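Local coordinates for molybdopterin converting factor, subunit 1 (Pyrococcus furiosus, PDB 1VJK), which probably serves as the small, ubiquitin-like sulfur-carrier subunit of molybdopterin synthase in the biosynthesis of the molybdenum cofactor, at residues R19-L33 with E45-V57. Residues are numbered along the deposited sequence; the frame is centred on the assembly and turned at random.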
loop_
_atom_site.group_PDB
_atom_site.type_symbol
_atom_site.label_atom_id
_atom_site.label_comp_id
_atom_site.label_asym_id
_atom_site.label_seq_id
_atom_site.Cartn_x
_atom_site.Cartn_y
_atom_site.Cartn_z
ATOM N N ARG A 19 -4.399 -2.447 -12.692
ATOM C CA ARG A 19 -3.773 -1.280 -13.346
ATOM C C ARG A 19 -2.671 -0.667 -12.514
ATOM O O ARG A 19 -1.824 0.050 -13.041
ATOM C CB ARG A 19 -4.805 -0.230 -13.760
ATOM C CG ARG A 19 -5.410 0.569 -12.645
ATOM C CD ARG A 19 -6.484 1.482 -13.189
ATOM N NE ARG A 19 -7.162 2.208 -12.132
ATOM C CZ ARG A 19 -6.773 3.404 -11.668
ATOM N NH1 ARG A 19 -5.709 4.034 -12.180
ATOM N NH2 ARG A 19 -7.483 3.962 -10.665
ATOM N N PHE A 20 -2.645 -0.967 -11.217
ATOM C CA PHE A 20 -1.609 -0.398 -10.337
ATOM C C PHE A 20 -0.246 -0.995 -10.595
ATOM O O PHE A 20 0.761 -0.389 -10.224
ATOM C CB PHE A 20 -2.069 -0.472 -8.872
ATOM C CG PHE A 20 -3.344 0.251 -8.659
ATOM C CD1 PHE A 20 -3.443 1.594 -8.982
ATOM C CD2 PHE A 20 -4.496 -0.410 -8.220
ATOM C CE1 PHE A 20 -4.637 2.289 -8.873
ATOM C CE2 PHE A 20 -5.701 0.293 -8.097
ATOM C CZ PHE A 20 -5.769 1.649 -8.419
ATOM N N ARG A 21 -0.204 -2.140 -11.271
ATOM C CA ARG A 21 1.068 -2.682 -11.760
ATOM C C ARG A 21 1.675 -1.750 -12.795
ATOM O O ARG A 21 2.907 -1.619 -12.849
ATOM C CB ARG A 21 0.858 -4.070 -12.379
ATOM C CG ARG A 21 0.475 -5.097 -11.353
ATOM C CD ARG A 21 0.131 -6.453 -11.932
ATOM N NE ARG A 21 0.242 -7.493 -10.907
ATOM C CZ ARG A 21 0.228 -8.801 -11.149
ATOM N NH1 ARG A 21 0.117 -9.259 -12.394
ATOM N NH2 ARG A 21 0.350 -9.653 -10.136
ATOM N N GLN A 22 0.847 -1.131 -13.649
ATOM C CA GLN A 22 1.369 -0.165 -14.594
ATOM C C GLN A 22 1.745 1.124 -13.959
ATOM O O GLN A 22 2.743 1.709 -14.349
ATOM C CB GLN A 22 0.407 0.123 -15.747
ATOM C CG GLN A 22 0.385 -0.929 -16.831
ATOM C CD GLN A 22 -0.059 -2.263 -16.320
ATOM O OE1 GLN A 22 -1.224 -2.431 -15.916
ATOM N NE2 GLN A 22 0.859 -3.232 -16.307
ATOM N N LEU A 23 0.960 1.594 -12.984
ATOM C CA LEU A 23 1.324 2.841 -12.309
ATOM C C LEU A 23 2.630 2.712 -11.531
ATOM O O LEU A 23 3.425 3.650 -11.495
ATOM C CB LEU A 23 0.216 3.277 -11.347
ATOM C CG LEU A 23 -1.134 3.689 -11.916
ATOM C CD1 LEU A 23 -1.876 4.505 -10.830
ATOM C CD2 LEU A 23 -1.052 4.455 -13.245
ATOM N N ALA A 24 2.834 1.568 -10.868
ATOM C CA ALA A 24 4.066 1.357 -10.119
ATOM C C ALA A 24 5.239 0.995 -11.020
ATOM O O ALA A 24 6.403 1.160 -10.627
ATOM C CB ALA A 24 3.890 0.265 -9.030
ATOM N N GLY A 25 4.943 0.460 -12.203
ATOM C CA GLY A 25 5.992 -0.028 -13.103
ATOM C C GLY A 25 6.579 -1.388 -12.756
ATOM O O GLY A 25 7.504 -1.854 -13.443
ATOM N N VAL A 26 6.113 -2.001 -11.673
ATOM C CA VAL A 26 6.534 -3.327 -11.190
ATOM C C VAL A 26 5.337 -4.045 -10.606
ATOM O O VAL A 26 4.353 -3.413 -10.166
ATOM C CB VAL A 26 7.584 -3.281 -10.050
ATOM C CG1 VAL A 26 8.901 -3.062 -10.592
ATOM C CG2 VAL A 26 7.237 -2.213 -8.980
ATOM N N ASP A 27 5.426 -5.362 -10.524
ATOM C CA ASP A 27 4.357 -6.151 -9.952
ATOM C C ASP A 27 4.456 -6.162 -8.435
ATOM O O ASP A 27 3.455 -6.291 -7.734
ATOM C CB ASP A 27 4.393 -7.580 -10.497
ATOM C CG ASP A 27 3.949 -7.685 -11.947
ATOM O OD1 ASP A 27 3.483 -6.690 -12.558
ATOM O OD2 ASP A 27 4.065 -8.759 -12.562
ATOM N N GLU A 28 5.669 -5.975 -7.917
ATOM C CA GLU A 28 5.915 -5.990 -6.483
ATOM C C GLU A 28 7.185 -5.244 -6.195
ATOM O O GLU A 28 8.042 -5.081 -7.070
ATOM C CB GLU A 28 5.969 -7.410 -5.917
ATOM C CG GLU A 28 7.086 -8.293 -6.429
ATOM C CD GLU A 28 7.074 -9.670 -5.790
ATOM O OE1 GLU A 28 6.027 -10.351 -5.843
ATOM O OE2 GLU A 28 8.111 -10.068 -5.221
ATOM N N GLU A 29 7.320 -4.784 -4.957
ATOM C CA GLU A 29 8.510 -4.074 -4.534
ATOM C C GLU A 29 8.652 -4.126 -3.039
ATOM O O GLU A 29 7.649 -4.127 -2.315
ATOM C CB GLU A 29 8.639 -2.627 -5.116
ATOM C CG GLU A 29 8.027 -1.531 -4.280
ATOM C CD GLU A 29 8.110 -0.147 -4.931
ATOM O OE1 GLU A 29 9.242 0.427 -5.150
ATOM O OE2 GLU A 29 7.022 0.371 -5.135
ATOM N N GLU A 30 9.882 -4.196 -2.573
ATOM C CA GLU A 30 10.188 -4.129 -1.165
ATOM C C GLU A 30 10.376 -2.701 -0.758
ATOM O O GLU A 30 11.165 -1.964 -1.390
ATOM C CB GLU A 30 11.445 -4.930 -0.846
ATOM C CG GLU A 30 11.358 -6.389 -1.235
ATOM C CD GLU A 30 12.607 -7.173 -0.861
ATOM O OE1 GLU A 30 13.733 -6.858 -1.375
ATOM O OE2 GLU A 30 12.477 -8.121 -0.051
ATOM N N ILE A 31 9.717 -2.288 0.311
ATOM C CA ILE A 31 9.826 -0.930 0.786
ATOM C C ILE A 31 10.294 -0.922 2.232
ATOM O O ILE A 31 9.620 -1.452 3.138
ATOM C CB ILE A 31 8.485 -0.172 0.628
ATOM C CG1 ILE A 31 8.082 -0.133 -0.858
ATOM C CG2 ILE A 31 8.660 1.273 1.142
ATOM C CD1 ILE A 31 6.935 0.777 -1.213
ATOM N N GLU A 32 11.466 -0.349 2.451
ATOM C CA GLU A 32 12.023 -0.178 3.787
ATOM C C GLU A 32 11.459 1.104 4.397
ATOM O O GLU A 32 11.497 2.170 3.777
ATOM C CB GLU A 32 13.543 -0.124 3.716
ATOM C CG GLU A 32 14.193 -1.440 3.251
ATOM C CD GLU A 32 15.725 -1.417 3.213
ATOM O OE1 GLU A 32 16.355 -0.494 3.768
ATOM O OE2 GLU A 32 16.342 -2.367 2.654
ATOM N N LEU A 33 10.920 0.980 5.608
ATOM C CA LEU A 33 10.266 2.067 6.301
ATOM C C LEU A 33 10.907 2.244 7.664
ATOM O O LEU A 33 11.442 1.290 8.210
ATOM C CB LEU A 33 8.764 1.760 6.468
ATOM C CG LEU A 33 7.981 1.664 5.169
ATOM C CD1 LEU A 33 6.593 1.078 5.457
ATOM C CD2 LEU A 33 7.893 3.069 4.560
ATOM N N GLU A 45 4.707 6.802 1.125
ATOM C CA GLU A 45 5.928 6.406 0.450
ATOM C C GLU A 45 5.636 5.875 -0.954
ATOM O O GLU A 45 6.415 6.153 -1.874
ATOM C CB GLU A 45 6.708 5.375 1.290
ATOM C CG GLU A 45 7.986 4.833 0.628
ATOM C CD GLU A 45 9.113 5.849 0.480
ATOM O OE1 GLU A 45 9.087 6.900 1.145
ATOM O OE2 GLU A 45 10.055 5.587 -0.305
ATOM N N ILE A 46 4.527 5.136 -1.146
ATOM C CA ILE A 46 4.156 4.681 -2.492
ATOM C C ILE A 46 3.954 5.887 -3.410
ATOM O O ILE A 46 4.470 5.904 -4.549
ATOM C CB ILE A 46 2.907 3.788 -2.426
ATOM C CG1 ILE A 46 3.299 2.443 -1.793
ATOM C CG2 ILE A 46 2.325 3.589 -3.802
ATOM C CD1 ILE A 46 2.129 1.606 -1.373
ATOM N N LYS A 47 3.258 6.898 -2.899
ATOM C CA LYS A 47 3.019 8.130 -3.659
ATOM C C LYS A 47 4.318 8.888 -3.971
ATOM O O LYS A 47 4.442 9.495 -5.060
ATOM C CB LYS A 47 2.042 9.031 -2.912
ATOM C CG LYS A 47 0.684 8.445 -2.786
ATOM C CD LYS A 47 -0.194 9.383 -1.938
ATOM C CE LYS A 47 -1.574 8.845 -1.765
ATOM N NZ LYS A 47 -2.232 9.639 -0.666
ATOM N N LYS A 48 5.274 8.849 -3.048
ATOM C CA LYS A 48 6.557 9.502 -3.250
ATOM C C LYS A 48 7.376 8.783 -4.318
ATOM O O LYS A 48 8.064 9.432 -5.121
ATOM C CB LYS A 48 7.329 9.541 -1.929
ATOM C CG LYS A 48 8.681 10.229 -2.014
ATOM C CD LYS A 48 9.347 10.314 -0.639
ATOM C CE LYS A 48 10.654 11.076 -0.738
ATOM N NZ LYS A 48 11.677 10.280 -1.497
ATOM N N ARG A 49 7.337 7.453 -4.335
ATOM C CA ARG A 49 8.105 6.691 -5.304
ATOM C C ARG A 49 7.480 6.719 -6.690
ATOM O O ARG A 49 8.168 6.612 -7.704
ATOM C CB ARG A 49 8.201 5.241 -4.856
ATOM C CG ARG A 49 9.063 5.054 -3.677
ATOM C CD ARG A 49 9.260 3.608 -3.371
ATOM N NE ARG A 49 10.150 3.437 -2.213
ATOM C CZ ARG A 49 10.937 2.378 -2.014
ATOM N NH1 ARG A 49 10.936 1.356 -2.864
ATOM N NH2 ARG A 49 11.676 2.344 -0.929
ATOM N N HIS A 50 6.157 6.776 -6.715
ATOM C CA HIS A 50 5.401 6.613 -7.951
ATOM C C HIS A 50 4.352 7.691 -8.024
ATOM O O HIS A 50 3.201 7.503 -7.556
ATOM C CB HIS A 50 4.724 5.233 -7.986
ATOM C CG HIS A 50 5.654 4.105 -7.693
ATOM N ND1 HIS A 50 6.774 3.823 -8.462
ATOM C CD2 HIS A 50 5.649 3.201 -6.690
ATOM C CE1 HIS A 50 7.398 2.775 -7.943
ATOM N NE2 HIS A 50 6.729 2.373 -6.880
ATOM N N GLU A 51 4.727 8.815 -8.633
ATOM C CA GLU A 51 3.898 10.022 -8.578
ATOM C C GLU A 51 2.501 9.846 -9.155
ATOM O O GLU A 51 1.599 10.590 -8.781
ATOM C CB GLU A 51 4.602 11.201 -9.238
ATOM C CG GLU A 51 4.864 11.043 -10.721
ATOM C CD GLU A 51 5.692 12.176 -11.284
ATOM O OE1 GLU A 51 5.932 13.151 -10.546
ATOM O OE2 GLU A 51 6.095 12.082 -12.467
ATOM N N LYS A 52 2.311 8.865 -10.035
ATOM C CA LYS A 52 0.964 8.641 -10.606
ATOM C C LYS A 52 -0.041 8.209 -9.538
ATOM O O LYS A 52 -1.257 8.334 -9.744
ATOM C CB LYS A 52 1.000 7.647 -11.763
ATOM C CG LYS A 52 1.779 8.163 -12.961
ATOM C CD LYS A 52 1.624 7.255 -14.166
ATOM C CE LYS A 52 2.853 6.356 -14.365
ATOM N NZ LYS A 52 3.015 5.897 -15.799
ATOM N N PHE A 53 0.438 7.732 -8.378
ATOM C CA PHE A 53 -0.468 7.384 -7.284
ATOM C C PHE A 53 -0.963 8.588 -6.484
ATOM O O PHE A 53 -1.890 8.458 -5.673
ATOM C CB PHE A 53 0.196 6.408 -6.293
ATOM C CG PHE A 53 0.246 4.985 -6.759
ATOM C CD1 PHE A 53 -0.805 4.118 -6.474
ATOM C CD2 PHE A 53 1.333 4.504 -7.439
ATOM C CE1 PHE A 53 -0.754 2.784 -6.894
ATOM C CE2 PHE A 53 1.399 3.184 -7.856
ATOM C CZ PHE A 53 0.344 2.317 -7.576
ATOM N N LYS A 54 -0.350 9.753 -6.674
ATOM C CA LYS A 54 -0.759 10.929 -5.893
ATOM C C LYS A 54 -2.226 11.272 -6.144
ATOM O O LYS A 54 -2.920 11.725 -5.223
ATOM C CB LYS A 54 0.135 12.136 -6.210
ATOM C CG LYS A 54 1.547 11.991 -5.673
ATOM C CD LYS A 54 2.366 13.257 -5.863
ATOM C CE LYS A 54 3.399 13.378 -4.734
ATOM N N GLU A 55 -2.680 11.021 -7.373
ATOM C CA GLU A 55 -4.018 11.382 -7.862
ATOM C C GLU A 55 -5.051 10.270 -7.575
ATOM O O GLU A 55 -6.258 10.437 -7.845
ATOM C CB GLU A 55 -3.945 11.659 -9.375
ATOM C CG GLU A 55 -3.085 12.861 -9.822
ATOM C CD GLU A 55 -1.606 12.828 -9.382
ATOM O OE1 GLU A 55 -0.890 11.775 -9.567
ATOM O OE2 GLU A 55 -1.143 13.881 -8.854
ATOM N N GLU A 56 -4.587 9.150 -7.027
ATOM C CA GLU A 56 -5.446 8.011 -6.733
ATOM C C GLU A 56 -5.909 8.079 -5.287
ATOM O O GLU A 56 -5.110 8.272 -4.369
ATOM C CB GLU A 56 -4.700 6.691 -6.980
ATOM C CG GLU A 56 -4.149 6.561 -8.391
ATOM C CD GLU A 56 -5.220 6.252 -9.420
ATOM O OE1 GLU A 56 -6.344 5.912 -9.021
ATOM O OE2 GLU A 56 -4.944 6.379 -10.643
ATOM N N VAL A 57 -7.200 7.879 -5.072
ATOM C CA VAL A 57 -7.738 7.949 -3.719
ATOM C C VAL A 57 -7.635 6.583 -3.037
ATOM O O VAL A 57 -8.196 5.594 -3.521
ATOM C CB VAL A 57 -9.182 8.449 -3.722
ATOM C CG1 VAL A 57 -9.773 8.435 -2.319
ATOM C CG2 VAL A 57 -9.235 9.862 -4.297
HETATM O O HOH W 1 4.246 6.801 -11.027
#
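Arg19 presents NH1 and NH2 end-on to Glu56, one to each oxygen (NH1 to OE2 2.9 Å, NH2 to OE1 2.8 Å), a salt bridge illustrating how charged pairs can flank an apolar centre. Both nitrogens approach from above the carboxylate plane, 54° from that of the guanidinium. Phe20 CE1 lies over one guanidinium face, and Leu23 CD1 packs against Glu56 CG. Shortening Glu56 to an alanine is likely to leave the Arg19 charge without this carboxylate and open a gap beside Leu23. Glu29 divides its oxygens: OE2 accepts a nearly straight bond from His50 NE2 (2.7 Å), and OE1 one from Arg49 NH1. Arg49 NE also reaches OE2 of Glu45, so that two acids at its edge fix the guanidinium, while Ile31 CG1 lies over one face. Tyr16 OH is a further partner of Glu29 OE2.

Ala24 CA sits over one face of the His50 ring in a CH-pi contact, 4.0 Å from the centroid, with Arg49 CB over the opposite face. Between the charged groups, Phe53 has CG anti to its carbonyl carbon (chi1 -78°), which directs the ring at helix 19-24; CE1 meets Phe20 CD1 obliquely, ring planes 31° apart, and CE2 meets Leu23 CB. Ile31 CD1 touches Ile46 CG1 between strand and helix. One water joins Leu23 O to Lys52 N. Strand 28-33 thus receives the end of helix 39-49, while 50-56 packs on helix 19-24, consistent with the beta-grasp fold of ubiquitin-like MoaD and ThiS proteins.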